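Local coordinates for protein VP35 (Myotis lucifugus, PDB 6DKU) that probably antagonises host interferon responses through its C-terminal interferon inhibitory domain, as do the filoviral VP35 proteins to which it is related, at residues A[5-8]-A[9-13]; A[57-60]-A[61-65]. The protein carries 1 engineered substitution. All coordinates share one frame; numbering follows the deposited sequence.

Contact 1. Residues A[5-8]-A[9-13]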
ATOM      1  N   LEU A   5       2.856 -15.227  18.267  1.00 86.59           N
ATOM      2  CA  LEU A   5       3.452 -15.276  16.942  1.00 69.85           C
ATOM      3  C   LEU A   5       3.610 -13.872  16.378  1.00 68.38           C
ATOM      4  O   LEU A   5       2.608 -13.155  16.233  1.00 63.81           O
ATOM      5  CB  LEU A   5       2.601 -16.139  16.009  1.00 73.14           C
ATOM      6  CG  LEU A   5       3.292 -16.689  14.759  1.00 78.29           C
ATOM      7  CD1 LEU A   5       4.146 -17.875  15.132  1.00 98.43           C
ATOM      8  CD2 LEU A   5       2.284 -17.090  13.694  1.00 64.22           C
ATOM      9  N   PRO A   6       4.824 -13.430  16.054  1.00 56.42           N
ATOM     10  CA  PRO A   6       4.986 -12.122  15.411  1.00 50.40           C
ATOM     11  C   PRO A   6       4.324 -12.089  14.043  1.00 59.11           C
ATOM     12  O   PRO A   6       3.974 -13.119  13.464  1.00 73.15           O
ATOM     13  CB  PRO A   6       6.508 -11.964  15.294  1.00 52.04           C
ATOM     14  CG  PRO A   6       7.077 -12.939  16.249  1.00 55.41           C
ATOM     15  CD  PRO A   6       6.121 -14.090  16.275  1.00 55.82           C
ATOM     16  N   LEU A   7       4.161 -10.878  13.519  1.00 56.35           N
ATOM     17  CA  LEU A   7       3.406 -10.717  12.282  1.00 52.94           C
ATOM     18  C   LEU A   7       4.205 -11.167  11.066  1.00 53.69           C
ATOM     19  O   LEU A   7       5.435 -11.104  11.036  1.00 72.20           O
ATOM     20  CB  LEU A   7       2.983  -9.264  12.081  1.00 50.13           C
ATOM     21  CG  LEU A   7       1.904  -8.718  13.011  1.00 61.74           C
ATOM     22  CD1 LEU A   7       2.266  -7.309  13.447  1.00 67.33           C
ATOM     23  CD2 LEU A   7       0.530  -8.763  12.355  1.00 49.97           C
ATOM     24  N   ASP A   8       3.480 -11.621  10.060  1.00 48.08           N
ATOM     25  CA  ASP A   8       3.984 -11.840   8.713  1.00 51.32           C
ATOM     26  C   ASP A   8       3.097 -11.065   7.770  1.00 44.79           C
ATOM     27  O   ASP A   8       1.988 -10.655   8.147  1.00 55.70           O
ATOM     28  CB  ASP A   8       4.009 -13.337   8.361  1.00 66.37           C
ATOM     29  CG  ASP A   8       2.624 -13.941   8.231  1.00 80.59           C
ATOM     30  OD1 ASP A   8       1.740 -13.603   9.043  1.00 94.16           O
ATOM     31  OD2 ASP A   8       2.428 -14.781   7.325  1.00 90.63           O
ATOM     32  N   PRO A   9       3.556 -10.775   6.545  1.00 48.60           N
ATOM     33  CA  PRO A   9       2.756  -9.934   5.630  1.00 39.56           C
ATOM     34  C   PRO A   9       1.307 -10.365   5.471  1.00 41.98           C
ATOM     35  O   PRO A   9       0.416  -9.510   5.493  1.00 49.16           O
ATOM     36  CB  PRO A   9       3.525 -10.041   4.310  1.00 42.11           C
ATOM     37  CG  PRO A   9       4.955 -10.185   4.751  1.00 50.69           C
ATOM     38  CD  PRO A   9       4.926 -10.998   6.030  1.00 47.27           C
ATOM     39  N   THR A  10       1.045 -11.669   5.342  1.00 51.28           N
ATOM     40  CA  THR A  10      -0.309 -12.140   5.051  1.00 49.66           C
ATOM     41  C   THR A  10      -1.280 -11.780   6.170  1.00 59.94           C
ATOM     42  O   THR A  10      -2.369 -11.246   5.916  1.00 60.53           O
ATOM     43  CB  THR A  10      -0.304 -13.653   4.822  1.00 60.43           C
ATOM     44  OG1 THR A  10       0.699 -13.995   3.855  1.00 65.68           O
ATOM     45  CG2 THR A  10      -1.662 -14.112   4.317  1.00 51.63           C
ATOM     46  N   GLU A  11      -0.908 -12.077   7.417  1.00 56.97           N
ATOM     47  CA  GLU A  11      -1.776 -11.727   8.538  1.00 61.16           C
ATOM     48  C   GLU A  11      -1.953 -10.211   8.655  1.00 64.56           C
ATOM     49  O   GLU A  11      -3.057  -9.735   8.942  1.00 64.44           O
ATOM     50  CB  GLU A  11      -1.223 -12.325   9.832  1.00 58.85           C
ATOM     51  CG  GLU A  11      -1.988 -11.931  11.090  1.00 66.05           C
ATOM     52  CD  GLU A  11      -3.270 -12.724  11.297  1.00 83.03           C
ATOM     53  OE1 GLU A  11      -3.591 -13.603  10.462  1.00 83.69           O
ATOM     54  OE2 GLU A  11      -3.961 -12.454  12.304  1.00 84.84           O
ATOM     55  N   PHE A  12      -0.885  -9.439   8.422  1.00 53.77           N
ATOM     56  CA  PHE A  12      -0.993  -7.978   8.393  1.00 44.86           C
ATOM     57  C   PHE A  12      -2.069  -7.526   7.408  1.00 48.73           C
ATOM     58  O   PHE A  12      -2.958  -6.733   7.748  1.00 53.36           O
ATOM     59  CB  PHE A  12       0.371  -7.366   8.031  1.00 42.16           C
ATOM     60  CG  PHE A  12       0.367  -5.855   7.931  1.00 44.47           C
ATOM     61  CD1 PHE A  12       0.595  -5.068   9.056  1.00 54.46           C
ATOM     62  CD2 PHE A  12       0.149  -5.220   6.714  1.00 49.08           C
ATOM     63  CE1 PHE A  12       0.596  -3.678   8.971  1.00 55.63           C
ATOM     64  CE2 PHE A  12       0.145  -3.829   6.621  1.00 51.89           C
ATOM     65  CZ  PHE A  12       0.369  -3.059   7.750  1.00 55.06           C
ATOM     66  N   VAL A  13      -2.006  -8.047   6.180  1.00 53.23           N
ATOM     67  CA  VAL A  13      -2.981  -7.691   5.153  1.00 49.47           C
ATOM     68  C   VAL A  13      -4.389  -8.104   5.579  1.00 52.91           C
ATOM     69  O   VAL A  13      -5.355  -7.359   5.376  1.00 50.22           O
ATOM     70  CB  VAL A  13      -2.575  -8.324   3.805  1.00 45.42           C
ATOM     71  CG1 VAL A  13      -3.775  -8.507   2.907  1.00 48.73           C
ATOM     72  CG2 VAL A  13      -1.535  -7.471   3.110  1.00 33.61           C
TER
HETATM   73  O   HOH W   1       3.267 -13.754   4.481  1.00 61.85           O

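Contact 2. Residues A[57-60]-A[61-65]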
ATOM      1  N   ASP A  57      -7.807   6.920  18.045  1.00 59.16           N
ATOM      2  CA  ASP A  57      -8.060   8.349  17.988  1.00 62.19           C
ATOM      3  C   ASP A  57      -9.340   8.684  17.231  1.00 77.18           C
ATOM      4  O   ASP A  57      -9.757   9.846  17.236  1.00 65.48           O
ATOM      5  CB  ASP A  57      -6.859   9.046  17.352  1.00 71.13           C
ATOM      6  CG  ASP A  57      -6.741  10.498  17.756  1.00 92.62           C
ATOM      7  OD1 ASP A  57      -7.416  10.918  18.721  1.00106.63           O
ATOM      8  OD2 ASP A  57      -5.975  11.226  17.091  1.00101.51           O
ATOM      9  N   GLY A  58      -9.976   7.702  16.594  1.00 67.85           N
ATOM     10  CA  GLY A  58     -11.238   7.916  15.921  1.00 71.24           C
ATOM     11  C   GLY A  58     -11.142   8.109  14.426  1.00 63.04           C
ATOM     12  O   GLY A  58     -12.162   8.398  13.790  1.00 62.30           O
ATOM     13  N   PHE A  59      -9.953   7.982  13.854  1.00 57.19           N
ATOM     14  CA  PHE A  59      -9.801   8.020  12.412  1.00 53.47           C
ATOM     15  C   PHE A  59     -10.414   6.772  11.794  1.00 59.87           C
ATOM     16  O   PHE A  59     -10.518   5.723  12.435  1.00 63.91           O
ATOM     17  CB  PHE A  59      -8.320   8.140  12.038  1.00 49.24           C
ATOM     18  CG  PHE A  59      -7.743   9.500  12.321  1.00 60.69           C
ATOM     19  CD1 PHE A  59      -7.992  10.560  11.464  1.00 69.91           C
ATOM     20  CD2 PHE A  59      -6.990   9.730  13.459  1.00 55.69           C
ATOM     21  CE1 PHE A  59      -7.481  11.817  11.729  1.00 68.18           C
ATOM     22  CE2 PHE A  59      -6.478  10.988  13.728  1.00 60.80           C
ATOM     23  CZ  PHE A  59      -6.721  12.028  12.862  1.00 59.04           C
ATOM     24  N   SER A  60     -10.860   6.906  10.550  1.00 61.59           N
ATOM     25  CA  SER A  60     -11.369   5.762   9.820  1.00 55.48           C
ATOM     26  C   SER A  60     -10.211   4.885   9.364  1.00 49.75           C
ATOM     27  O   SER A  60      -9.049   5.302   9.350  1.00 55.46           O
ATOM     28  CB  SER A  60     -12.199   6.212   8.622  1.00 50.70           C
ATOM     29  OG  SER A  60     -11.377   6.760   7.607  1.00 53.20           O
ATOM     30  N   ALA A  61     -10.544   3.649   8.987  1.00 49.41           N
ATOM     31  CA  ALA A  61      -9.534   2.737   8.458  1.00 48.32           C
ATOM     32  C   ALA A  61      -8.779   3.357   7.288  1.00 49.76           C
ATOM     33  O   ALA A  61      -7.550   3.243   7.207  1.00 49.98           O
ATOM     34  CB  ALA A  61     -10.185   1.423   8.031  1.00 51.00           C
ATOM     35  N   HIS A  62      -9.498   4.024   6.376  1.00 45.62           N
ATOM     36  CA  HIS A  62      -8.856   4.633   5.215  1.00 48.70           C
ATOM     37  C   HIS A  62      -7.839   5.678   5.641  1.00 48.58           C
ATOM     38  O   HIS A  62      -6.678   5.662   5.198  1.00 56.60           O
ATOM     39  CB  HIS A  62      -9.910   5.266   4.304  1.00 59.45           C
ATOM     40  CG  HIS A  62     -10.967   4.312   3.848  1.00 58.31           C
ATOM     41  ND1 HIS A  62     -11.941   3.817   4.691  1.00 61.16           N
ATOM     42  CD2 HIS A  62     -11.207   3.766   2.633  1.00 53.66           C
ATOM     43  CE1 HIS A  62     -12.729   2.999   4.017  1.00 52.84           C
ATOM     44  NE2 HIS A  62     -12.307   2.951   2.767  1.00 57.97           N
ATOM     45  N   ALA A  63      -8.267   6.603   6.507  1.00 48.20           N
ATOM     46  CA  ALA A  63      -7.357   7.626   7.007  1.00 50.96           C
ATOM     47  C   ALA A  63      -6.158   6.995   7.688  1.00 45.95           C
ATOM     48  O   ALA A  63      -5.022   7.390   7.430  1.00 56.85           O
ATOM     49  CB  ALA A  63      -8.078   8.572   7.968  1.00 43.77           C
ATOM     50  N   ALA A  64      -6.391   6.000   8.547  1.00 53.07           N
ATOM     51  CA  ALA A  64      -5.288   5.371   9.272  1.00 53.81           C
ATOM     52  C   ALA A  64      -4.272   4.765   8.316  1.00 47.56           C
ATOM     53  O   ALA A  64      -3.057   4.951   8.487  1.00 54.46           O
ATOM     54  CB  ALA A  64      -5.830   4.302  10.222  1.00 46.73           C
ATOM     55  N   ILE A  65      -4.756   4.037   7.302  1.00 46.27           N
ATOM     56  CA  ILE A  65      -3.875   3.433   6.304  1.00 46.61           C
ATOM     57  C   ILE A  65      -3.010   4.496   5.637  1.00 54.49           C
ATOM     58  O   ILE A  65      -1.787   4.345   5.536  1.00 68.57           O
ATOM     59  CB  ILE A  65      -4.701   2.647   5.272  1.00 44.15           C
ATOM     60  CG1 ILE A  65      -5.267   1.378   5.900  1.00 40.20           C
ATOM     61  CG2 ILE A  65      -3.869   2.322   4.050  1.00 39.42           C
ATOM     62  CD1 ILE A  65      -6.438   0.816   5.115  1.00 46.77           C
TER

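Contact 1. Residues A[5-8]-A[9-13]
Asp8 and Pro9 join an extended lead-in, residues 5-8, to the first turn of helix 9-18, and the chain turns from extended to helical angles between them. Asp8 O accepts the first i to i+4 bond of the turn, from Phe12 N at 3.1 Å. Asp8 is thus the N-cap, and Pro9 takes the first helical position, where its lack of an N-H costs no bond within the helix.

The side chain of Asp8 completes the cap. Its CG sits between the backbone N and the carbonyl carbon (chi1 68°), which folds the carboxylate over the open end of the turn. OD1 takes a weak bond from Glu11 N at 3.5 Å and lies 3.3 Å from Glu11 CB. The other oxygen, OD2, accepts from a water at 3.1 Å, and that water also pairs with Thr10 OG1 at 2.7 Å, bridging two side chains whose polar atoms do not bond directly. Leu7 CD2 comes within 4.2 Å of Glu11 CG, and the Leu7 side chain also touches Gln45 and Met48 of helix 41-56.

The carboxylate of Glu11 forms a salt bridge with Arg14; a chi1 of 175° swings Glu11 CG off opposite the backbone N, the chain bends at chi2, and no reciprocal capping-box bond to Asp8 N forms. The cap is therefore acidic, and Asp8 would probably interact favourably with the helix dipole, while the pairing with Arg14 would offset the charge of nearby Glu11.

Contact 2. Residues A[57-60]-A[61-65]
Phe59 and His62 supply the two flat groups here, placed around a serine N-cap. The methyl of Ala63 meets the Phe59 ring at a slant, its CB lying 4.0 Å from Phe59 CD1 in a plain apolar contact; Phe59 CB is almost as near to the same methyl. The bond from Phe59 CA to CB points toward the helix, but the ring then leads away from it. Ser60 OG lies at the edge of the His62 ring, near its plane, 4.2 Å from ND1. Phe27 of helix 26-37 meets this imidazole in an edge-to-face stack.

The link 57-60 joins helix 41-56 to helix 61-71. Gly58 ends helix 41-56 in a Schellman motif, with a positive phi of 99° that glycine adopts readily. Two residues later Ser60 opens the next helix, so one ending and one beginning share a short connection.

Ser60 holds the new turn through both backbone and side chain. Its O accepts from Ala64 N at 2.9 Å. Of the alanines in this turn, Ala61 packs on Tyr19 and Leu20, and Ala64 on Phe51 and Glu54, so this turn lies close against its neighbours in the helical part of the domain. The hydroxyl does the capping. With chi1 near 71°, Ser60 OG hangs over the helix end and accepts a weak but straight bond from Ala63 N, 3.3 Å long, with an N-H...O angle of 175°.

Contacts 1 and 2 open two helices of the helical part of the domain, 9-18 and 61-71, and follow in series along the chain. Their centres are about 20 Å apart and their nearest atoms about 7 Å, so they do not touch. Helix 41-56 connects them in space: Leu7 and Phe12 of contact 1 rest on it, as do Ala64 and Ile65 of contact 2, and contact 2 begins just where it ends. Helix 26-37 is a second shared neighbour, meeting Phe12 and Val13 as well as Ile65. The two caps differ chemically, a carboxylate with a bridging water in contact 1 and a neutral hydroxyl in contact 2.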